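PDB 2YZK: orotate phosphoribosyltransferase from Aeropyrum pernix, which probably transfers the ribosyl phosphate group of 5-phosphoribose 1-diphosphate to orotate, yielding orotidine monophosphate in de novo pyrimidine biosynthesis. Local coordinates for residues A[29-34]-A[113-118]; A[140-145]-A[161-166]. All blocks are in the same frame, centred on the assembly; numbering follows the deposited sequence.

Contact 1: residues A[29-34]-A[113-118]; sequences IDMRRL and DDVATT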
loop_
_atom_site.group_PDB
_atom_site.type_symbol
_atom_site.label_atom_id
_atom_site.label_comp_id
_atom_site.label_asym_id
_atom_site.label_seq_id
_atom_site.Cartn_x
_atom_site.Cartn_y
_atom_site.Cartn_z
ATOM N N ILE A 29 -8.303 -9.824 -14.815
ATOM C CA ILE A 29 -7.685 -10.217 -13.557
ATOM C C ILE A 29 -7.551 -9.022 -12.625
ATOM O O ILE A 29 -7.129 -7.945 -13.044
ATOM C CB ILE A 29 -6.282 -10.824 -13.799
ATOM C CG1 ILE A 29 -6.401 -12.128 -14.588
ATOM C CG2 ILE A 29 -5.578 -11.050 -12.485
ATOM C CD1 ILE A 29 -6.642 -13.373 -13.740
ATOM N N ASP A 30 -7.924 -9.205 -11.363
ATOM C CA ASP A 30 -7.813 -8.125 -10.389
ATOM C C ASP A 30 -7.528 -8.691 -9.004
ATOM O O ASP A 30 -8.443 -9.016 -8.246
ATOM C CB ASP A 30 -9.091 -7.286 -10.350
ATOM C CG ASP A 30 -8.918 -6.013 -9.544
ATOM O OD1 ASP A 30 -7.819 -5.828 -8.973
ATOM O OD2 ASP A 30 -9.869 -5.202 -9.478
HETATM N N MSE A 31 -6.244 -8.797 -8.687
HETATM C CA MSE A 31 -5.799 -9.338 -7.412
HETATM C C MSE A 31 -6.196 -8.447 -6.236
HETATM O O MSE A 31 -6.209 -8.887 -5.085
HETATM C CB MSE A 31 -4.280 -9.512 -7.446
HETATM C CG MSE A 31 -3.778 -10.897 -7.074
HETATM SE SE MSE A 31 -4.559 -12.295 -7.939
HETATM C CE MSE A 31 -4.842 -11.665 -9.604
ATOM N N ARG A 32 -6.520 -7.192 -6.525
ATOM C CA ARG A 32 -6.908 -6.262 -5.471
ATOM C C ARG A 32 -8.167 -6.737 -4.751
ATOM O O ARG A 32 -8.365 -6.445 -3.573
ATOM C CB ARG A 32 -7.139 -4.865 -6.057
ATOM C CG ARG A 32 -5.880 -4.215 -6.628
ATOM C CD ARG A 32 -6.211 -2.917 -7.356
ATOM N NE ARG A 32 -7.184 -3.133 -8.421
ATOM C CZ ARG A 32 -7.646 -2.178 -9.224
ATOM N NH1 ARG A 32 -7.222 -0.928 -9.092
ATOM N NH2 ARG A 32 -8.543 -2.474 -10.155
ATOM N N ARG A 33 -9.016 -7.478 -5.453
ATOM C CA ARG A 33 -10.249 -7.958 -4.846
ATOM C C ARG A 33 -10.035 -8.951 -3.709
ATOM O O ARG A 33 -10.945 -9.211 -2.930
ATOM C CB ARG A 33 -11.163 -8.547 -5.919
ATOM C CG ARG A 33 -11.622 -7.508 -6.932
ATOM C CD ARG A 33 -12.537 -8.119 -7.968
ATOM N NE ARG A 33 -13.865 -8.425 -7.444
ATOM C CZ ARG A 33 -14.837 -7.528 -7.295
ATOM N NH1 ARG A 33 -14.633 -6.258 -7.626
ATOM N NH2 ARG A 33 -16.023 -7.902 -6.831
ATOM N N LEU A 34 -8.832 -9.498 -3.593
ATOM C CA LEU A 34 -8.558 -10.431 -2.508
ATOM C C LEU A 34 -8.396 -9.681 -1.185
ATOM O O LEU A 34 -8.567 -10.254 -0.108
ATOM C CB LEU A 34 -7.278 -11.215 -2.785
ATOM C CG LEU A 34 -7.235 -12.045 -4.064
ATOM C CD1 LEU A 34 -5.933 -12.823 -4.086
ATOM C CD2 LEU A 34 -8.419 -13.003 -4.114
ATOM N N ASP A 113 5.050 -7.601 -6.293
ATOM C CA ASP A 113 3.999 -6.987 -7.100
ATOM C C ASP A 113 2.862 -7.996 -7.152
ATOM O O ASP A 113 3.087 -9.190 -6.956
ATOM C CB ASP A 113 4.494 -6.676 -8.517
ATOM C CG ASP A 113 3.706 -5.549 -9.174
ATOM O OD1 ASP A 113 2.702 -5.095 -8.584
ATOM O OD2 ASP A 113 4.093 -5.112 -10.278
ATOM N N ASP A 114 1.637 -7.538 -7.401
ATOM C CA ASP A 114 0.544 -8.490 -7.433
ATOM C C ASP A 114 0.527 -9.343 -8.694
ATOM O O ASP A 114 0.456 -10.566 -8.605
ATOM C CB ASP A 114 -0.812 -7.790 -7.192
ATOM C CG ASP A 114 -1.142 -6.718 -8.224
ATOM O OD1 ASP A 114 -0.263 -6.290 -9.004
ATOM O OD2 ASP A 114 -2.317 -6.286 -8.229
ATOM N N VAL A 115 0.646 -8.710 -9.856
ATOM C CA VAL A 115 0.620 -9.432 -11.127
ATOM C C VAL A 115 1.760 -9.026 -12.058
ATOM O O VAL A 115 2.001 -7.835 -12.278
ATOM C CB VAL A 115 -0.727 -9.188 -11.865
ATOM C CG1 VAL A 115 -0.734 -9.906 -13.202
ATOM C CG2 VAL A 115 -1.881 -9.662 -11.007
ATOM N N ALA A 116 2.460 -10.017 -12.603
ATOM C CA ALA A 116 3.553 -9.754 -13.533
ATOM C C ALA A 116 2.985 -9.821 -14.947
ATOM O O ALA A 116 2.424 -10.839 -15.356
ATOM C CB ALA A 116 4.665 -10.792 -13.362
ATOM N N THR A 117 3.112 -8.723 -15.682
ATOM C CA THR A 117 2.619 -8.665 -17.048
ATOM C C THR A 117 3.817 -8.713 -17.990
ATOM O O THR A 117 4.304 -9.793 -18.312
ATOM C CB THR A 117 1.788 -7.380 -17.285
ATOM O OG1 THR A 117 2.595 -6.224 -17.031
ATOM C CG2 THR A 117 0.582 -7.351 -16.355
ATOM N N THR A 118 4.309 -7.555 -18.413
ATOM C CA THR A 118 5.460 -7.515 -19.308
ATOM C C THR A 118 6.765 -7.575 -18.516
ATOM O O THR A 118 7.814 -7.923 -19.054
ATOM C CB THR A 118 5.467 -6.226 -20.154
ATOM O OG1 THR A 118 5.524 -5.086 -19.288
ATOM C CG2 THR A 118 4.214 -6.147 -21.009
HETATM O O HOH W 1 -4.160 -7.230 -10.070
#
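M31, a selenomethionine, meets D114 with the root of its side chain and V115 with its tip. CB of M31 lies 3.9 Å from CB of D114, while its terminal methyl CE rests 3.8 Å from CG2 of V115. The chain of M31 is bent at both chi2 and chi3 (36° for the latter, which places CE), and the M31 and V115 side chains cross at about a right angle. I29 adds a looser apolar touch, its CG2 being 4.2 Å from that same V115 methyl, the branch anti to the carbonyl carbon.

The polar link is indirect. D114 has CG between its backbone N and carbonyl carbon (chi1 60°), and its two oxygens do separate work: OD1 accepts a hydrogen bond from V115 N at 2.7 Å, from above the carboxylate plane, whereas OD2 receives one from a water 2.8 Å away. That water in turn accepts a hydrogen bond from M31 N, so it joins the two segments. An alanine in place of D114 would probably leave this water and the amide of V115 without their carboxylate partner, freeing the corner at 114 to shift.

Within 29-34, D30 and R32 are bonded to each other. D30 OD1 accepts a hydrogen bond from R32 N in an Asx turn, and R32 NE reaches OD1 from the opposite face at 2.8 Å, making a side-on salt bridge completed by NH2 on OD2. R32 also packs on Y86 of the second subunit, and R33 forms a salt bridge with D103 of that subunit. The acidic pair followed by V115-T118 belongs to the 5-phosphoribose 1-diphosphate binding motif of type I phosphoribosyltransferases, consistent with the predicted site at 113-121.

Contact 2: residues A[140-145]-A[161-166]; sequences LVLVDR and VSVATL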
loop_
_atom_site.group_PDB
_atom_site.type_symbol
_atom_site.label_atom_id
_atom_site.label_comp_id
_atom_site.label_asym_id
_atom_site.label_seq_id
_atom_site.Cartn_x
_atom_site.Cartn_y
_atom_site.Cartn_z
ATOM N N LEU A 140 8.839 -11.243 -6.526
ATOM C CA LEU A 140 7.781 -12.144 -6.115
ATOM C C LEU A 140 6.411 -11.572 -6.455
ATOM O O LEU A 140 6.126 -10.421 -6.145
ATOM C CB LEU A 140 7.911 -12.375 -4.604
ATOM C CG LEU A 140 6.775 -13.047 -3.841
ATOM C CD1 LEU A 140 6.639 -14.481 -4.303
ATOM C CD2 LEU A 140 7.065 -12.977 -2.341
ATOM N N VAL A 141 5.576 -12.378 -7.106
ATOM C CA VAL A 141 4.231 -11.949 -7.469
ATOM C C VAL A 141 3.228 -13.060 -7.176
ATOM O O VAL A 141 3.602 -14.215 -6.986
ATOM C CB VAL A 141 4.116 -11.572 -8.973
ATOM C CG1 VAL A 141 5.120 -10.485 -9.320
ATOM C CG2 VAL A 141 4.334 -12.799 -9.846
ATOM N N LEU A 142 1.953 -12.694 -7.130
ATOM C CA LEU A 142 0.893 -13.658 -6.881
ATOM C C LEU A 142 0.595 -14.410 -8.168
ATOM O O LEU A 142 0.521 -15.642 -8.182
ATOM C CB LEU A 142 -0.378 -12.948 -6.406
ATOM C CG LEU A 142 -0.417 -12.527 -4.940
ATOM C CD1 LEU A 142 -1.603 -11.596 -4.716
ATOM C CD2 LEU A 142 -0.514 -13.769 -4.051
ATOM N N VAL A 143 0.437 -13.658 -9.250
ATOM C CA VAL A 143 0.133 -14.243 -10.547
ATOM C C VAL A 143 1.034 -13.745 -11.668
ATOM O O VAL A 143 1.222 -12.542 -11.852
ATOM C CB VAL A 143 -1.338 -13.965 -10.953
ATOM C CG1 VAL A 143 -1.594 -14.469 -12.370
ATOM C CG2 VAL A 143 -2.283 -14.647 -9.979
ATOM N N ASP A 144 1.603 -14.685 -12.414
ATOM C CA ASP A 144 2.448 -14.333 -13.547
ATOM C C ASP A 144 1.613 -14.636 -14.786
ATOM O O ASP A 144 1.154 -15.763 -14.969
ATOM C CB ASP A 144 3.734 -15.167 -13.537
ATOM C CG ASP A 144 4.605 -14.926 -14.764
ATOM O OD1 ASP A 144 4.384 -13.920 -15.473
ATOM O OD2 ASP A 144 5.522 -15.741 -15.013
ATOM N N ARG A 145 1.396 -13.630 -15.626
ATOM C CA ARG A 145 0.604 -13.839 -16.827
ATOM C C ARG A 145 1.323 -14.766 -17.797
ATOM O O ARG A 145 0.704 -15.323 -18.705
ATOM C CB ARG A 145 0.303 -12.506 -17.511
ATOM C CG ARG A 145 -0.648 -11.599 -16.738
ATOM C CD ARG A 145 -1.086 -10.439 -17.620
ATOM N NE ARG A 145 -1.738 -10.941 -18.827
ATOM C CZ ARG A 145 -3.031 -11.238 -18.914
ATOM N NH1 ARG A 145 -3.830 -11.068 -17.869
ATOM N NH2 ARG A 145 -3.521 -11.734 -20.042
ATOM N N VAL A 161 9.517 -15.142 -9.384
ATOM C CA VAL A 161 8.857 -16.283 -8.763
ATOM C C VAL A 161 7.389 -15.897 -8.580
ATOM O O VAL A 161 7.083 -14.766 -8.202
ATOM C CB VAL A 161 9.471 -16.618 -7.386
ATOM C CG1 VAL A 161 8.735 -17.795 -6.770
ATOM C CG2 VAL A 161 10.957 -16.945 -7.544
ATOM N N SER A 162 6.481 -16.828 -8.856
ATOM C CA SER A 162 5.059 -16.537 -8.724
ATOM C C SER A 162 4.314 -17.637 -7.989
ATOM O O SER A 162 4.719 -18.798 -8.021
ATOM C CB SER A 162 4.434 -16.357 -10.111
ATOM O OG SER A 162 4.537 -17.550 -10.872
ATOM N N VAL A 163 3.231 -17.264 -7.319
ATOM C CA VAL A 163 2.420 -18.242 -6.610
ATOM C C VAL A 163 1.725 -19.096 -7.664
ATOM O O VAL A 163 1.633 -20.321 -7.531
ATOM C CB VAL A 163 1.365 -17.559 -5.710
ATOM C CG1 VAL A 163 0.411 -18.598 -5.140
ATOM C CG2 VAL A 163 2.065 -16.826 -4.571
ATOM N N ALA A 164 1.249 -18.449 -8.722
ATOM C CA ALA A 164 0.585 -19.174 -9.799
ATOM C C ALA A 164 0.683 -18.442 -11.131
ATOM O O ALA A 164 0.983 -17.246 -11.184
ATOM C CB ALA A 164 -0.883 -19.407 -9.447
ATOM N N THR A 165 0.446 -19.173 -12.211
ATOM C CA THR A 165 0.467 -18.575 -13.532
ATOM C C THR A 165 -0.978 -18.470 -13.978
ATOM O O THR A 165 -1.837 -19.220 -13.510
ATOM C CB THR A 165 1.229 -19.435 -14.558
ATOM O OG1 THR A 165 0.553 -20.686 -14.730
ATOM C CG2 THR A 165 2.665 -19.679 -14.091
ATOM N N LEU A 166 -1.244 -17.525 -14.869
ATOM C CA LEU A 166 -2.586 -17.325 -15.392
ATOM C C LEU A 166 -3.065 -18.591 -16.086
ATOM O O LEU A 166 -4.213 -19.006 -15.919
ATOM C CB LEU A 166 -2.583 -16.151 -16.377
ATOM C CG LEU A 166 -3.887 -15.888 -17.132
ATOM C CD1 LEU A 166 -5.006 -15.596 -16.143
ATOM C CD2 LEU A 166 -3.689 -14.719 -18.090
HETATM O O HOH W 2 6.632 -16.777 -12.662
#
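S162 meets both V141 and D144 on one face of a parallel strand pair. CG2 of V141 lies 3.6 Å from CB of S162. With the S162 hydroxyl between its own backbone N and carbonyl carbon (chi1 62°), OG lies 3.7 Å from CB of D144 and within bridging distance of a water. That water links it to D144, donating to OD2 at 2.8 Å. The other oxygen of D144, OD1, accepts from the backbone N of G146.

Where both chains turn, L142 and V163 lie side by side and point the same way, with CD2 of L142 4.0 Å from CG2 of V163. CB of V163 also packs against the carbonyl of L142, 3.2 Å from its O. L142 reaches back to L48 of helix 38-58, and V163 packs on L47 of that helix.

At the far end, L166 and R145 also run alongside each other. L166 CD2 lies over one guanidinium face, offset toward the rim and 3.6 Å from CZ of R145. The arginine chain is bent at chi3 (58°), which places NE, the atom that forms a salt bridge with E147. T165 provides the N-cap of helix 166-172, and its OG1 is hydrogen-bonded to that of T168.

Five backbone hydrogen bonds carry the pairing, from V141 N to V161 O (3.0 Å) through to L166 N on D144 O (3.0 Å). The register persists through the corners at 142 and 163, so the pairing passes from the five-stranded parallel sheet into a short parallel one. A beta-alpha-beta crossover by way of helix 149-154 joins the paired strands, as in the Rossmann-like core of phosphoribosyltransferases, and R145, a predicted orotate-binding residue, follows directly at the C-terminal end of the middle strand 143-144 of the short sheet.

How the contacts relate
From the N terminus, strand 24-29 leads into the loop 29-34, which stays open across helices 38-58 and 70-80 and the first parallel strands until 113-118 closes contact 1. Contact 2 then opens and closes a much shorter loop, through helix 149-154, so the two contacts lie in series and neither nests nor crosses. They meet in space, their centres about 9 Å apart. Probable hydrogen bonds from A116 N to V143 O (2.9 Å) and from R145 N to A116 O (3.0 Å) make 115-116 and 143-144 neighbouring strands, and M31 packs on L142. The N-terminal loop is thereby tied to the parallel core and its predicted substrate-binding residues.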